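Side-chain contacts in endo-1,4-beta-xylanase D (PDB 1W0N), which hydrolyses xylan and carries the calcium-dependent carbohydrate-binding module of family CBM36 described here, which probably binds xylan for the enzyme: residues G28-S31 with V37-Y40; V82-F87 with A112-D117; G63-S66 with T70-V73; L75-V80 with I100-G105. All coordinates share one frame; numbering follows the deposited sequence. Where two conformers were deposited one is given.

In the fold
All four contacts lie in one jelly-roll beta sandwich, and three lie nearer the magnesium ion. Contact 1 holds the magnesium ligand Y40, and the side chain of V37 is about 8 Å from the calcium ion. The A71 side chain of contact 3 is about 8 Å from magnesium, and that of T114 in contact 2 about 11 Å. L113 CD1 of contact 2 packs on Y40 C at 3.5 Å. Contacts 2 and 3 share neighbouring strands: F85 N and V73 O are 2.8 Å apart, a probable hydrogen bond. Contact 4 lies at the far end, its centre 24 Å from that of contact 1. V82 packs on I100, in the conformer described, and ties contact 4 to contact 2.

Contact 1: residues G28-S31 with V37-Y40; sequences GKIS and VALY. With MG (magnesium ion), chain C.
With chi1 at 61°, I30 holds CG1 between its backbone N and carbonyl carbon, while CG2 sits beside the N. This sets both branches against the partner strand. CG1 lies 3.7 Å from V37 N, and CG2 meets A38 CB at 3.6 Å. V37 answers with CG1 anti to its own N (chi1 178°), which brings that methyl to 3.5 Å from G28 O. The motif is an antiparallel beta hairpin made by strands 28-30 and 36-39 in the jelly-roll sandwich.

G28 and A38 form its hydrogen-bonded pair. A38 N donates to G28 O at 3.0 Å, and the bond is nearly straight at 169°. The return bond from G28 N to A38 O is weak. G28 O also takes a CA-H...O contact from V37 CA. K29 and V37 form the next, non-hydrogen-bonded pair, with their CA atoms 4.3 Å apart. Their side chains share a face of the sheet and both touch I22. I30 and A38 instead both touch Y123 of strand 122-130.

With an alanine at I30, CG2 and the CG1-CD1 arm are gone, which would probably leave a gap beside A38 CB and uncover the backbone of V37.

The chain leaves the strand at Y40. The edge of its ring faces G28 N, with CE2 4.5 Å from that atom. Y40 also links the hairpin to the metal site, which is completed by D121 OD1 and four waters: Y40 O binds the magnesium ion at 2.1 Å.

Contact 2: residues V82-F87 with A112-D117; sequences VGSFNF and ALTSDD
T114 and S84 meet through their hydroxyls. The second segment starts at A112. A112 is still in strand 107-113, and its backbone is hydrogen-bonded to D74. The strand ends at L113. T114 comes next, at the start of the loop, and its side chain points toward strand 80-88. Its chi1 of -56° places OG1 beside the backbone N and leaves CG2 anti to that N. OG1 is thereby presented to S84.

In the conformer described, S84 OG donates to T114 OG1 at 3.2 Å, a fairly long bond. S84 CB stands 3.6 Å from the same oxygen. S84 has a second conformer, for which this link is doubtful. T114 OG1 is also hydrogen-bonded to D74 OD1. In the conformer described, one oxygen thus joins the loop to strands 70-77 and 80-88.

Past T114 the chain runs away from strand 80-88. S115 OG bonds to G118 N within the loop, and D116 OD2 takes the N-H of N42.

The contact lies on the outer face of the five-stranded sheet. Strand 70-77 runs between strands 80-88 and 107-113, so S84 and T114 reach across it. Both touch K72, and S84 also touches D74. The rings of F85 and F87, flanking N86 on strand 80-88, pack on V61 of strand 56-65 in the other sheet.

Contact 3: residues G63-S66 with T70-V73; sequences GASS and TAKV
S65 and A71 form the close part of this contact. Both side chains point toward the other strand. S65 CB lies 4.0 Å from A71 CB, and S65 OG lies 3.9 Å from the same methyl. OG is also 3.9 Å from A71 N, with no hydrogen bond between them. The meeting is therefore van der Waals packing between two small, buried side chains.

The serine oxygen is still satisfied. With chi1 at 180°, OG stands anti to the backbone N and turns to the connecting loop, where it bonds to G69 O and N67 N. These two bonds hold the hydroxyl toward the loop and tie S65 to it.

The looser side is at T70. Only its backbone comes near, with T70 C 4.1 Å from S65 OG. Its side chain points away and is partly exposed, and OG1 bonds to T88 OG1.

The contact joins the two sheets of the sandwich where the chain passes from one to the other. Strand 56-65 belongs to the six-stranded sheet and strand 70-77 to the five-stranded one. W120 covers S65 from a loop, and A122 of strand 122-130 packs on A71.

Contact 4: residues L75-V80 with I100-G105; sequences LVIGGV and ITHATG
Van der Waals packing of I77 on H102 carries the contact. The side chains cross at a slant, and I77 CG2 rests 3.8 Å from H102 CB. The same methyl is 4.1 Å from H102 CG, oblique to the ring. With chi1 at -59°, CG2 of I77 is anti to its backbone N, which aims it at the histidine. The other arm of I77 gives a looser, apolar touch, CD1 to I100 CG2 at 4.5 Å in the I100 conformer described.

Hydrogen bonds fix the imidazole. H102 ND1 donates to A103 O at 2.7 Å, with an angle of 165° at the hydrogen. The oxygen lies in the ring plane, but the donor sits above the carbonyl plane. The second ring nitrogen, NE2, is hydrogen-bonded to H57 ND1. The rings of F52 and H57 also meet that of H102. With an alanine in place of H102 the ring is gone though CB stays, which would probably leave A103 O and H57 ND1 without these partners and I77 CG2 less covered.

One water links the backbones. It accepts from A103 N at 2.9 Å and gives a weak, long bond to I77 O.

The turn has its own backbone bonds. I77 N donates to V80 O at 2.9 Å, and V80 N donates to I77 O. G78 and G79 fill the two middle positions, both with positive phi. This is the two-residue type I' turn of a tight beta hairpin, here joining strands 70-77 and 80-88 at the end of the sandwich remote from the magnesium ion.

Contact 1: residues G28-S31 with V37-Y40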
loop_
_atom_site.group_PDB
_atom_site.type_symbol
_atom_site.label_atom_id
_atom_site.label_comp_id
_atom_site.label_asym_id
_atom_site.label_seq_id
_atom_site.Cartn_x
_atom_site.Cartn_y
_atom_site.Cartn_z
ATOM N N GLY A 28 9.377 -4.859 7.352
ATOM C CA GLY A 28 9.012 -5.861 8.333
ATOM C C GLY A 28 7.701 -5.553 8.995
ATOM O O GLY A 28 7.208 -4.413 8.968
ATOM N N LYS A 29 7.129 -6.577 9.618
ATOM C CA LYS A 29 5.906 -6.442 10.377
ATOM C C LYS A 29 6.094 -5.473 11.537
ATOM O O LYS A 29 7.134 -5.459 12.192
ATOM C CB LYS A 29 5.460 -7.794 10.929
ATOM C CG LYS A 29 5.005 -8.797 9.921
ATOM C CD LYS A 29 4.512 -10.069 10.595
ATOM C CE LYS A 29 4.161 -11.172 9.638
ATOM N NZ LYS A 29 3.483 -12.301 10.317
ATOM N N ILE A 30 5.042 -4.710 11.793
ATOM C CA ILE A 30 4.982 -3.767 12.895
ATOM C C ILE A 30 3.735 -4.019 13.721
ATOM O O ILE A 30 2.752 -4.610 13.244
ATOM C CB ILE A 30 4.995 -2.301 12.393
ATOM C CG1 ILE A 30 3.782 -2.002 11.497
ATOM C CG2 ILE A 30 6.312 -2.013 11.694
ATOM C CD1 ILE A 30 3.683 -0.570 11.013
ATOM N N SER A 31 3.782 -3.532 14.969
ATOM C CA SER A 31 2.642 -3.521 15.860
ATOM C C SER A 31 2.169 -2.114 16.191
ATOM O O SER A 31 1.025 -1.971 16.635
ATOM C CB SER A 31 3.003 -4.245 17.159
ATOM O OG SER A 31 4.191 -3.736 17.709
ATOM N N VAL A 37 2.743 -3.409 8.239
ATOM C CA VAL A 37 4.095 -3.515 7.739
ATOM C C VAL A 37 4.641 -2.106 7.546
ATOM O O VAL A 37 3.909 -1.207 7.099
ATOM C CB VAL A 37 4.163 -4.325 6.420
ATOM C CG1 VAL A 37 5.583 -4.398 5.872
ATOM C CG2 VAL A 37 3.612 -5.724 6.641
ATOM N N ALA A 38 5.936 -1.927 7.836
ATOM C CA ALA A 38 6.631 -0.680 7.552
ATOM C C ALA A 38 7.491 -0.827 6.303
ATOM O O ALA A 38 8.152 -1.859 6.083
ATOM C CB ALA A 38 7.524 -0.290 8.717
ATOM N N LEU A 39 7.507 0.255 5.522
ATOM C CA LEU A 39 8.306 0.410 4.308
ATOM C C LEU A 39 9.233 1.607 4.515
ATOM O O LEU A 39 8.759 2.707 4.857
ATOM C CB LEU A 39 7.395 0.673 3.111
ATOM C CG LEU A 39 6.282 -0.348 2.873
ATOM C CD1 LEU A 39 5.355 0.150 1.782
ATOM C CD2 LEU A 39 6.834 -1.720 2.536
ATOM N N TYR A 40 10.530 1.396 4.330
ATOM C CA TYR A 40 11.535 2.384 4.718
ATOM C C TYR A 40 12.392 2.910 3.582
ATOM O O TYR A 40 12.955 4.018 3.672
ATOM C CB TYR A 40 12.513 1.802 5.749
ATOM C CG TYR A 40 11.875 1.183 6.976
ATOM C CD1 TYR A 40 11.659 1.924 8.133
ATOM C CD2 TYR A 40 11.545 -0.165 7.004
ATOM C CE1 TYR A 40 11.147 1.329 9.278
ATOM C CE2 TYR A 40 11.038 -0.773 8.146
ATOM C CZ TYR A 40 10.847 -0.018 9.281
ATOM O OH TYR A 40 10.364 -0.613 10.432
HETATM MG MG MG C . 13.016 5.853 4.622
HETATM O O HOH W 1 13.965 5.170 6.343
HETATM O O HOH W 2 14.817 6.164 3.685
HETATM O O HOH W 3 13.133 7.814 5.385
HETATM O O HOH W 4 11.915 6.698 3.100
#

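Contact 2: residues V82-F87 with A112-D117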
loop_
_atom_site.group_PDB
_atom_site.type_symbol
_atom_site.label_atom_id
_atom_site.label_comp_id
_atom_site.label_asym_id
_atom_site.label_seq_id
_atom_site.Cartn_x
_atom_site.Cartn_y
_atom_site.Cartn_z
ATOM N N VAL A 82 -0.567 2.569 -10.516
ATOM C CA VAL A 82 -1.874 3.159 -10.806
ATOM C C VAL A 82 -2.127 4.452 -10.051
ATOM O O VAL A 82 -3.073 5.179 -10.377
ATOM C CB VAL A 82 -3.034 2.187 -10.552
ATOM C CG1 VAL A 82 -2.901 0.942 -11.423
ATOM C CG2 VAL A 82 -3.150 1.817 -9.070
ATOM N N GLY A 83 -1.298 4.751 -9.060
ATOM C CA GLY A 83 -1.451 5.955 -8.268
ATOM C C GLY A 83 -0.628 5.808 -6.994
ATOM O O GLY A 83 0.009 4.785 -6.772
ATOM N N SER A 84 -0.648 6.872 -6.183
ATOM C CA SER A 84 0.079 6.889 -4.937
ATOM C C SER A 84 -0.778 7.427 -3.805
ATOM O O SER A 84 -1.415 8.451 -3.950
ATOM C CB SER A 84 1.403 7.708 -5.024
ATOM O OG SER A 84 1.886 8.397 -3.923
ATOM N N PHE A 85 -0.696 6.789 -2.658
ATOM C CA PHE A 85 -1.344 7.236 -1.448
ATOM C C PHE A 85 -0.397 8.146 -0.664
ATOM O O PHE A 85 0.785 7.858 -0.522
ATOM C CB PHE A 85 -1.674 6.038 -0.551
ATOM C CG PHE A 85 -2.612 5.045 -1.188
ATOM C CD1 PHE A 85 -3.975 5.284 -1.252
ATOM C CD2 PHE A 85 -2.124 3.833 -1.651
ATOM C CE1 PHE A 85 -4.856 4.369 -1.808
ATOM C CE2 PHE A 85 -2.999 2.909 -2.206
ATOM C CZ PHE A 85 -4.358 3.175 -2.295
ATOM N N ASN A 86 -0.958 9.237 -0.145
ATOM C CA ASN A 86 -0.228 10.204 0.664
ATOM C C ASN A 86 -0.644 10.043 2.119
ATOM O O ASN A 86 -1.807 10.296 2.456
ATOM C CB ASN A 86 -0.586 11.602 0.160
ATOM C CG ASN A 86 0.090 12.719 0.919
ATOM O OD1 ASN A 86 0.376 13.790 0.285
ATOM N ND2 ASN A 86 0.283 12.585 2.157
ATOM N N PHE A 87 0.305 9.591 2.952
ATOM C CA PHE A 87 0.094 9.555 4.398
ATOM C C PHE A 87 0.997 10.613 5.016
ATOM O O PHE A 87 2.216 10.438 5.109
ATOM C CB PHE A 87 0.435 8.170 4.978
ATOM C CG PHE A 87 -0.403 7.092 4.355
ATOM C CD1 PHE A 87 -1.749 6.983 4.658
ATOM C CD2 PHE A 87 0.150 6.210 3.438
ATOM C CE1 PHE A 87 -2.553 6.017 4.052
ATOM C CE2 PHE A 87 -0.645 5.230 2.831
ATOM C CZ PHE A 87 -1.991 5.150 3.124
ATOM N N ALA A 112 4.648 -0.036 -2.361
ATOM C CA ALA A 112 6.079 0.309 -2.175
ATOM C C ALA A 112 6.189 1.793 -2.040
ATOM O O ALA A 112 5.358 2.531 -2.549
ATOM C CB ALA A 112 6.910 -0.161 -3.348
ATOM N N LEU A 113 7.210 2.334 -1.377
ATOM C CA LEU A 113 7.401 3.780 -1.328
ATOM C C LEU A 113 7.540 4.362 -2.722
ATOM O O LEU A 113 8.209 3.787 -3.586
ATOM C CB LEU A 113 8.622 4.148 -0.500
ATOM C CG LEU A 113 8.557 3.874 0.995
ATOM C CD1 LEU A 113 9.849 4.235 1.663
ATOM C CD2 LEU A 113 7.441 4.573 1.663
ATOM N N THR A 114 6.959 5.539 -2.934
ATOM C CA THR A 114 7.072 6.243 -4.191
ATOM C C THR A 114 8.547 6.672 -4.495
ATOM O O THR A 114 8.972 6.665 -5.626
ATOM C CB THR A 114 6.033 7.430 -4.152
ATOM O OG1 THR A 114 4.724 6.987 -3.890
ATOM C CG2 THR A 114 5.990 8.242 -5.383
ATOM N N SER A 115 9.228 7.117 -3.470
ATOM C CA SER A 115 10.680 7.526 -3.409
ATOM C C SER A 115 11.519 6.716 -2.250
ATOM O O SER A 115 11.000 5.978 -1.478
ATOM C CB SER A 115 10.939 9.024 -3.043
ATOM O OG SER A 115 10.794 9.199 -1.652
ATOM N N ASP A 116 12.831 6.918 -2.238
ATOM C CA ASP A 116 13.744 6.527 -1.168
ATOM C C ASP A 116 13.969 7.761 -0.232
ATOM O O ASP A 116 13.583 7.753 0.977
ATOM C CB ASP A 116 14.989 6.229 -1.966
ATOM C CG ASP A 116 15.914 5.289 -1.290
ATOM O OD1 ASP A 116 17.154 5.414 -1.468
ATOM O OD2 ASP A 116 15.548 4.367 -0.636
ATOM N N ASP A 117 14.268 8.906 -0.872
ATOM C CA ASP A 117 14.755 10.117 -0.223
ATOM C C ASP A 117 13.764 11.238 -0.209
ATOM O O ASP A 117 14.034 12.247 0.428
ATOM C CB ASP A 117 15.982 10.540 -0.957
ATOM C CG ASP A 117 17.081 9.537 -0.819
ATOM O OD1 ASP A 117 18.195 9.802 -1.402
ATOM O OD2 ASP A 117 16.973 8.489 -0.137
#

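Contact 3: residues G63-S66 with T70-V73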
loop_
_atom_site.group_PDB
_atom_site.type_symbol
_atom_site.label_atom_id
_atom_site.label_comp_id
_atom_site.label_asym_id
_atom_site.label_seq_id
_atom_site.Cartn_x
_atom_site.Cartn_y
_atom_site.Cartn_z
ATOM N N GLY A 63 -3.034 3.873 6.504
ATOM C CA GLY A 63 -1.606 4.000 6.689
ATOM C C GLY A 63 -1.263 5.221 7.522
ATOM O O GLY A 63 -2.133 5.984 7.933
ATOM N N ALA A 64 0.043 5.390 7.752
ATOM C CA ALA A 64 0.547 6.528 8.509
ATOM C C ALA A 64 1.977 6.788 8.098
ATOM O O ALA A 64 2.637 5.934 7.499
ATOM C CB ALA A 64 0.468 6.261 10.020
ATOM N N SER A 65 2.470 7.983 8.436
ATOM C CA SER A 65 3.867 8.321 8.267
ATOM C C SER A 65 4.641 8.076 9.563
ATOM O O SER A 65 4.088 8.184 10.664
ATOM C CB SER A 65 3.958 9.805 7.906
ATOM O OG SER A 65 5.317 10.182 7.740
ATOM N N SER A 66 5.937 7.820 9.410
ATOM C CA SER A 66 6.840 7.770 10.544
ATOM C C SER A 66 7.059 9.126 11.203
ATOM O O SER A 66 7.558 9.184 12.325
ATOM C CB SER A 66 8.185 7.188 10.110
ATOM O OG SER A 66 8.786 7.968 9.087
ATOM N N THR A 70 5.356 13.881 5.170
ATOM C CA THR A 70 4.703 13.015 4.203
ATOM C C THR A 70 5.490 11.749 3.912
ATOM O O THR A 70 6.699 11.781 3.701
ATOM C CB THR A 70 4.555 13.803 2.892
ATOM O OG1 THR A 70 3.809 14.996 3.142
ATOM C CG2 THR A 70 3.838 12.999 1.819
ATOM N N ALA A 71 4.740 10.638 3.869
ATOM C CA ALA A 71 5.197 9.377 3.302
ATOM C C ALA A 71 4.253 9.057 2.134
ATOM O O ALA A 71 3.054 9.250 2.241
ATOM C CB ALA A 71 5.133 8.273 4.347
ATOM N N LYS A 72 4.811 8.631 1.017
ATOM C CA LYS A 72 4.006 8.312 -0.158
ATOM C C LYS A 72 4.230 6.863 -0.549
ATOM O O LYS A 72 5.356 6.392 -0.578
ATOM C CB LYS A 72 4.309 9.235 -1.334
ATOM C CG LYS A 72 3.554 10.599 -1.205
ATOM C CD LYS A 72 3.766 11.434 -2.390
ATOM C CE LYS A 72 2.858 12.561 -2.429
ATOM N NZ LYS A 72 1.920 12.346 -3.536
ATOM N N VAL A 73 3.120 6.185 -0.868
ATOM C CA VAL A 73 3.121 4.768 -1.185
ATOM C C VAL A 73 2.488 4.543 -2.559
ATOM O O VAL A 73 1.307 4.852 -2.740
ATOM C CB VAL A 73 2.342 3.978 -0.110
ATOM C CG1 VAL A 73 2.297 2.499 -0.437
ATOM C CG2 VAL A 73 2.946 4.198 1.272
#

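Contact 4: residues L75-V80 with I100-G105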
loop_
_atom_site.group_PDB
_atom_site.type_symbol
_atom_site.label_atom_id
_atom_site.label_comp_id
_atom_site.label_asym_id
_atom_site.label_seq_id
_atom_site.Cartn_x
_atom_site.Cartn_y
_atom_site.Cartn_z
ATOM N N LEU A 75 0.814 2.299 -5.420
ATOM C CA LEU A 75 0.034 1.096 -5.640
ATOM C C LEU A 75 0.316 0.592 -7.044
ATOM O O LEU A 75 0.132 1.319 -8.024
ATOM C CB LEU A 75 -1.452 1.391 -5.486
ATOM C CG LEU A 75 -2.402 0.249 -5.809
ATOM C CD1 LEU A 75 -2.172 -0.951 -4.905
ATOM C CD2 LEU A 75 -3.848 0.723 -5.727
ATOM N N VAL A 76 0.764 -0.660 -7.120
ATOM C CA VAL A 76 1.115 -1.303 -8.375
ATOM C C VAL A 76 0.145 -2.477 -8.545
ATOM O O VAL A 76 0.025 -3.326 -7.664
ATOM C CB VAL A 76 2.553 -1.757 -8.386
ATOM C CG1 VAL A 76 2.991 -2.120 -9.793
ATOM C CG2 VAL A 76 3.478 -0.681 -7.784
ATOM N N ILE A 77 -0.580 -2.505 -9.662
ATOM C CA ILE A 77 -1.500 -3.614 -9.968
ATOM C C ILE A 77 -1.062 -4.191 -11.292
ATOM O O ILE A 77 -1.048 -3.499 -12.316
ATOM C CB ILE A 77 -2.974 -3.136 -10.057
ATOM C CG1 ILE A 77 -3.418 -2.489 -8.742
ATOM C CG2 ILE A 77 -3.882 -4.319 -10.424
ATOM C CD1 ILE A 77 -4.827 -1.935 -8.772
ATOM N N GLY A 78 -0.704 -5.467 -11.302
ATOM C CA GLY A 78 -0.256 -6.094 -12.512
ATOM C C GLY A 78 0.919 -5.403 -13.143
ATOM O O GLY A 78 0.985 -5.338 -14.375
ATOM N N GLY A 79 1.818 -4.869 -12.316
ATOM C CA GLY A 79 2.987 -4.173 -12.778
ATOM C C GLY A 79 2.792 -2.712 -13.164
ATOM O O GLY A 79 3.777 -2.045 -13.447
ATOM N N VAL A 80 1.552 -2.236 -13.132
ATOM C CA VAL A 80 1.257 -0.860 -13.477
ATOM C C VAL A 80 1.144 -0.046 -12.203
ATOM O O VAL A 80 0.332 -0.372 -11.344
ATOM C CB VAL A 80 -0.080 -0.745 -14.263
ATOM C CG1 VAL A 80 -0.361 0.694 -14.632
ATOM C CG2 VAL A 80 -0.113 -1.641 -15.481
ATOM N N ILE A 100 -10.176 3.176 -10.427
ATOM C CA ILE A 100 -8.947 2.737 -11.043
ATOM C C ILE A 100 -9.221 1.534 -11.943
ATOM O O ILE A 100 -9.707 0.509 -11.470
ATOM C CB ILE A 100 -7.925 2.363 -9.970
ATOM C CG1 ILE A 100 -7.589 3.555 -9.052
ATOM C CG2 ILE A 100 -6.689 1.709 -10.592
ATOM C CD1 ILE A 100 -6.794 4.580 -9.767
ATOM N N THR A 101 -8.893 1.679 -13.233
ATOM C CA THR A 101 -9.014 0.579 -14.178
ATOM C C THR A 101 -7.709 -0.205 -14.231
ATOM O O THR A 101 -6.608 0.359 -14.149
ATOM C CB THR A 101 -9.416 1.106 -15.564
ATOM O OG1 THR A 101 -10.682 1.753 -15.472
ATOM C CG2 THR A 101 -9.562 -0.037 -16.575
ATOM N N HIS A 102 -7.845 -1.528 -14.376
ATOM C CA HIS A 102 -6.740 -2.449 -14.375
ATOM C C HIS A 102 -7.167 -3.752 -15.089
ATOM O O HIS A 102 -8.339 -3.924 -15.417
ATOM C CB HIS A 102 -6.319 -2.757 -12.920
ATOM C CG HIS A 102 -7.452 -3.235 -12.096
ATOM N ND1 HIS A 102 -7.928 -4.532 -12.193
ATOM C CD2 HIS A 102 -8.320 -2.585 -11.272
ATOM C CE1 HIS A 102 -9.019 -4.643 -11.451
ATOM N NE2 HIS A 102 -9.283 -3.483 -10.873
ATOM N N ALA A 103 -6.236 -4.666 -15.318
ATOM C CA ALA A 103 -6.548 -5.940 -15.931
ATOM C C ALA A 103 -7.312 -6.820 -14.979
ATOM O O ALA A 103 -7.226 -6.692 -13.742
ATOM C CB ALA A 103 -5.245 -6.609 -16.374
ATOM N N THR A 104 -8.076 -7.761 -15.540
ATOM C CA THR A 104 -8.810 -8.714 -14.753
ATOM C C THR A 104 -8.014 -10.014 -14.624
ATOM O O THR A 104 -6.871 -10.126 -15.127
ATOM C CB THR A 104 -10.211 -8.953 -15.341
ATOM O OG1 THR A 104 -10.067 -9.534 -16.636
ATOM C CG2 THR A 104 -11.005 -7.688 -15.460
ATOM N N GLY A 105 -8.599 -10.994 -13.961
ATOM C CA GLY A 105 -7.897 -12.221 -13.676
ATOM C C GLY A 105 -6.927 -12.052 -12.510
ATOM O O GLY A 105 -7.129 -11.169 -11.660
HETATM O O HOH W 5 -3.498 -4.263 -14.558
#